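Local coordinates for 3-deoxy-manno-octulosonate cytidylyltransferase (Escherichia coli, PDB 1H7E) that catalyses the transfer of a cytidylyl group from CTP to the eight-carbon sugar acid KDO, giving CMP-KDO and diphosphate for lipopolysaccharide biosynthesis, at the interface of chains A and B. Numbering follows the deposited sequence. Chains: chain A/B, 3-deoxy-manno-octulosonate cytidylyltransferase.

Contact 1: the interface of chains A and B. Residues chain A 159-160, 166-167; chain B 152, 193-194, 197.
A:Pro159 wedges its ring against helix 193-198 of chain B, within the homodimer interface of this KdsB-family cytidylyltransferase. The proline follows a cis peptide bond, a bend that is likely to set the CB-CG side of the pyrrolidine ring toward the partner. Here the packing is dense. CG of A:Pro159 lies 3.9 Å from CB of B:Ala197 and at a similar separation from the sulfur of B:Met193, whose side chain crosses the ring at about a right angle. On the other flank the phenolic OH of B:Tyr152 comes within 3.5 Å of CB of A:Pro159, a van der Waals approach to carbon and not a polar bond. The tyrosine's CG stands anti to its own backbone nitrogen (chi1 -170°), and this extended pose sends the ring from strand 152-154 toward the proline with the hydroxyl leading.

Alanine suits position 197 because the loop backbone runs close to the helix: the methyl of B:Ala197 sits 3.8 Å from CA of A:Ala167, and the CB methyl groups of A:Ala167 and B:Ala197 are 3.9 Å apart. Small methyls on both sides let loop and helix come close. B:Met193 adapts by bending at chi2 and chi3 (-84° and -69°), folding its flexible thioether back so that SD faces A:Pro159.

Beyond this core the contact becomes loose. A:Lys166, in the short 3-10 helix 164-166, meets B:Met193 through its main-chain oxygen, with O of A:Lys166 3.4 Å from CG of B:Met193. This contact is less certain, because A:Lys166 is poorly ordered, consistent with a place toward the outside of the patch. A:Tyr160 likewise contributes backbone, its ring pointing away from helix 193-198, and its own surface is hardly hidden by chain B.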
loop_
_atom_site.group_PDB
_atom_site.type_symbol
_atom_site.label_atom_id
_atom_site.label_comp_id
_atom_site.label_asym_id
_atom_site.label_seq_id
_atom_site.Cartn_x
_atom_site.Cartn_y
_atom_site.Cartn_z
ATOM N N PRO A 159 2.436 0.443 9.152
ATOM C CA PRO A 159 2.040 1.854 9.136
ATOM C C PRO A 159 3.016 2.735 9.931
ATOM O O PRO A 159 3.714 2.257 10.844
ATOM C CB PRO A 159 0.656 1.816 9.786
ATOM C CG PRO A 159 0.795 0.714 10.795
ATOM C CD PRO A 159 1.514 -0.354 9.985
ATOM N N TYR A 160 3.133 3.996 9.525
ATOM C CA TYR A 160 3.999 4.930 10.236
ATOM C C TYR A 160 3.431 5.059 11.661
ATOM O O TYR A 160 2.215 5.193 11.836
ATOM C CB TYR A 160 3.997 6.289 9.527
ATOM C CG TYR A 160 4.821 7.320 10.263
ATOM C CD1 TYR A 160 6.196 7.405 10.066
ATOM C CD2 TYR A 160 4.225 8.178 11.191
ATOM C CE1 TYR A 160 6.965 8.331 10.786
ATOM C CE2 TYR A 160 4.980 9.097 11.908
ATOM C CZ TYR A 160 6.341 9.165 11.703
ATOM O OH TYR A 160 7.092 10.057 12.430
ATOM N N LYS A 166 -1.043 2.387 18.734
ATOM C CA LYS A 166 -2.084 1.808 17.889
ATOM C C LYS A 166 -1.535 1.022 16.703
ATOM O O LYS A 166 -2.280 0.360 16.013
ATOM C CB LYS A 166 -3.027 2.899 17.370
ATOM C CG LYS A 166 -3.807 3.655 18.452
ATOM C CD LYS A 166 -4.867 2.772 19.088
ATOM C CE LYS A 166 -5.689 3.530 20.144
ATOM N NZ LYS A 166 -6.777 2.672 20.747
ATOM N N ALA A 167 -0.237 1.124 16.456
ATOM C CA ALA A 167 0.382 0.422 15.331
ATOM C C ALA A 167 0.630 -1.063 15.609
ATOM O O ALA A 167 1.086 -1.441 16.696
ATOM C CB ALA A 167 1.696 1.105 14.948
ATOM N N TYR B 152 -1.099 2.845 -1.357
ATOM C CA TYR B 152 -1.081 3.173 0.067
ATOM C C TYR B 152 -0.682 4.635 0.240
ATOM O O TYR B 152 -0.044 5.212 -0.648
ATOM C CB TYR B 152 -0.067 2.259 0.794
ATOM C CG TYR B 152 -0.091 2.300 2.323
ATOM C CD1 TYR B 152 -1.273 2.049 3.038
ATOM C CD2 TYR B 152 1.061 2.646 3.053
ATOM C CE1 TYR B 152 -1.310 2.152 4.436
ATOM C CE2 TYR B 152 1.029 2.752 4.451
ATOM C CZ TYR B 152 -0.171 2.510 5.129
ATOM O OH TYR B 152 -0.236 2.674 6.484
ATOM N N MET B 193 -6.931 -0.023 11.653
ATOM C CA MET B 193 -5.702 0.081 12.419
ATOM C C MET B 193 -4.722 1.055 11.729
ATOM O O MET B 193 -4.162 1.921 12.411
ATOM C CB MET B 193 -5.093 -1.314 12.662
ATOM C CG MET B 193 -3.786 -1.309 13.434
ATOM S SD MET B 193 -2.395 -1.000 12.345
ATOM C CE MET B 193 -2.392 -2.520 11.424
ATOM N N PRO B 194 -4.492 0.929 10.384
ATOM C CA PRO B 194 -3.564 1.856 9.712
ATOM C C PRO B 194 -4.025 3.317 9.823
ATOM O O PRO B 194 -3.205 4.205 10.006
ATOM C CB PRO B 194 -3.564 1.353 8.266
ATOM C CG PRO B 194 -3.714 -0.133 8.460
ATOM C CD PRO B 194 -4.828 -0.187 9.476
ATOM N N ALA B 197 -3.146 4.445 13.408
ATOM C CA ALA B 197 -1.708 4.543 13.612
ATOM C C ALA B 197 -1.078 5.741 12.896
ATOM O O ALA B 197 -0.257 6.460 13.466
ATOM C CB ALA B 197 -1.014 3.251 13.163
#

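Contact 2: the interface of chains A and B. Residues chain A 152, 193-194, 197-198; chain B 143, 158-160.
The carboxylate of A:Glu198 receives the backbone N-H of B:Tyr160, a polar link between the two subunits. N of B:Tyr160 lies 2.9 Å from OE2 of A:Glu198 in a nearly straight bond, 166° at the hydrogen, although the donor stands above the carboxylate plane. Within chain A, the phenolic OH of A:Tyr152 also donates to OE2 of A:Glu198, on its anti side and from the opposite face of the plane. Two donors thus hold one oxygen, and glutamate has both the reach and the acceptor to join a strand residue to the partner's loop. An alanine here would probably leave the N-H of B:Tyr160 and the hydroxyl of A:Tyr152 without their shared acceptor and open a gap beside CB of B:Pro159.

Apolar packing surrounds the polar pair. One face of the A:Tyr152 ring takes both aliphatic groups: CG1 of B:Val143 over CE1, and CG2 of B:Ile158 obliquely beside CE2, at 3.9 Å. With chi1 at 174°, CG1 of B:Val143 swings away from the backbone N and reaches between the proline and the tyrosine, pressing on CG of A:Pro194 at 3.5 Å; the side chain is branched and rigid. B:Pro159, after a cis peptide bond, lays its compact ring over the helix and brings CB to 3.8 Å from CG of A:Glu198.

The carboxylate also makes a van der Waals contact: CB of B:Tyr160 lies 3.4 Å from OE1 of A:Glu198.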
loop_
_atom_site.group_PDB
_atom_site.type_symbol
_atom_site.label_atom_id
_atom_site.label_comp_id
_atom_site.label_asym_id
_atom_site.label_seq_id
_atom_site.Cartn_x
_atom_site.Cartn_y
_atom_site.Cartn_z
ATOM N N TYR A 152 0.231 -2.656 0.359
ATOM C CA TYR A 152 1.603 -2.344 -0.059
ATOM C C TYR A 152 2.583 -3.163 0.783
ATOM O O TYR A 152 2.234 -3.626 1.878
ATOM C CB TYR A 152 1.871 -0.818 0.109
ATOM C CG TYR A 152 3.191 -0.299 -0.458
ATOM C CD1 TYR A 152 3.480 -0.415 -1.817
ATOM C CD2 TYR A 152 4.155 0.282 0.368
ATOM C CE1 TYR A 152 4.690 0.023 -2.336
ATOM C CE2 TYR A 152 5.379 0.733 -0.156
ATOM C CZ TYR A 152 5.630 0.591 -1.509
ATOM O OH TYR A 152 6.824 0.993 -2.043
ATOM N N MET A 193 8.500 1.327 -10.803
ATOM C CA MET A 193 9.379 2.197 -10.049
ATOM C C MET A 193 9.465 1.737 -8.564
ATOM O O MET A 193 10.551 1.622 -8.018
ATOM C CB MET A 193 8.924 3.661 -10.210
ATOM C CG MET A 193 9.749 4.694 -9.419
ATOM S SD MET A 193 9.289 4.769 -7.677
ATOM C CE MET A 193 7.741 5.517 -7.871
ATOM N N PRO A 194 8.324 1.451 -7.898
ATOM C CA PRO A 194 8.463 1.012 -6.498
ATOM C C PRO A 194 9.272 -0.294 -6.366
ATOM O O PRO A 194 10.069 -0.461 -5.439
ATOM C CB PRO A 194 7.004 0.885 -6.027
ATOM C CG PRO A 194 6.323 1.962 -6.802
ATOM C CD PRO A 194 6.921 1.758 -8.213
ATOM N N ALA A 197 13.016 0.758 -6.764
ATOM C CA ALA A 197 13.442 1.550 -5.614
ATOM C C ALA A 197 13.617 0.679 -4.359
ATOM O O ALA A 197 14.644 0.732 -3.692
ATOM C CB ALA A 197 12.400 2.697 -5.376
ATOM N N GLU A 198 12.628 -0.164 -4.061
ATOM C CA GLU A 198 12.654 -1.018 -2.864
ATOM C C GLU A 198 13.412 -2.324 -3.033
ATOM O O GLU A 198 13.823 -2.947 -2.046
ATOM C CB GLU A 198 11.218 -1.377 -2.458
ATOM C CG GLU A 198 10.297 -0.193 -2.119
ATOM C CD GLU A 198 9.861 -0.197 -0.669
ATOM O OE1 GLU A 198 10.425 -0.978 0.123
ATOM O OE2 GLU A 198 8.966 0.588 -0.323
ATOM N N VAL B 143 1.837 6.097 -3.135
ATOM C CA VAL B 143 2.482 5.256 -4.154
ATOM C C VAL B 143 1.306 4.760 -4.988
ATOM O O VAL B 143 0.277 4.365 -4.437
ATOM C CB VAL B 143 3.283 4.060 -3.547
ATOM C CG1 VAL B 143 3.781 3.166 -4.671
ATOM C CG2 VAL B 143 4.497 4.581 -2.780
ATOM N N ILE B 158 7.806 6.379 1.377
ATOM C CA ILE B 158 7.546 5.240 0.491
ATOM C C ILE B 158 7.549 5.800 -0.926
ATOM O O ILE B 158 7.010 6.883 -1.175
ATOM C CB ILE B 158 6.180 4.516 0.789
ATOM C CG1 ILE B 158 5.017 5.506 0.795
ATOM C CG2 ILE B 158 6.265 3.781 2.112
ATOM C CD1 ILE B 158 3.651 4.837 0.915
ATOM N N PRO B 159 8.212 5.100 -1.865
ATOM C CA PRO B 159 8.929 3.842 -1.626
ATOM C C PRO B 159 10.240 4.022 -0.881
ATOM O O PRO B 159 10.886 5.070 -0.997
ATOM C CB PRO B 159 9.184 3.323 -3.040
ATOM C CG PRO B 159 9.346 4.592 -3.824
ATOM C CD PRO B 159 8.258 5.479 -3.286
ATOM N N TYR B 160 10.612 2.997 -0.109
ATOM C CA TYR B 160 11.865 2.984 0.626
ATOM C C TYR B 160 12.978 3.084 -0.420
ATOM O O TYR B 160 12.977 2.334 -1.402
ATOM C CB TYR B 160 12.009 1.687 1.414
ATOM C CG TYR B 160 13.301 1.613 2.190
ATOM C CD1 TYR B 160 13.396 2.159 3.467
ATOM C CD2 TYR B 160 14.426 1.030 1.638
ATOM C CE1 TYR B 160 14.585 2.127 4.178
ATOM C CE2 TYR B 160 15.623 0.985 2.333
ATOM C CZ TYR B 160 15.698 1.537 3.607
ATOM O OH TYR B 160 16.884 1.480 4.311
#

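The C-alpha centres of contact 1 and contact 2 lie about 17 Å apart, and their shared parts are twins under the two-fold symmetry of the homodimer. Each brings together strand 152-154 and helix 193-198 of one subunit with the cis-proline loop of the other, the chains exchanged. Residues 152, 159, 160, 193, 194 and 197 therefore appear in both, on opposite sides. Contact 1 extends along the loop to A:Lys166 and A:Ala167, whereas contact 2 adds B:Val143, B:Ile158 and A:Glu198. Each subunit thus gives a loop and receives one, a reciprocal exchange that joins the dimer at two places.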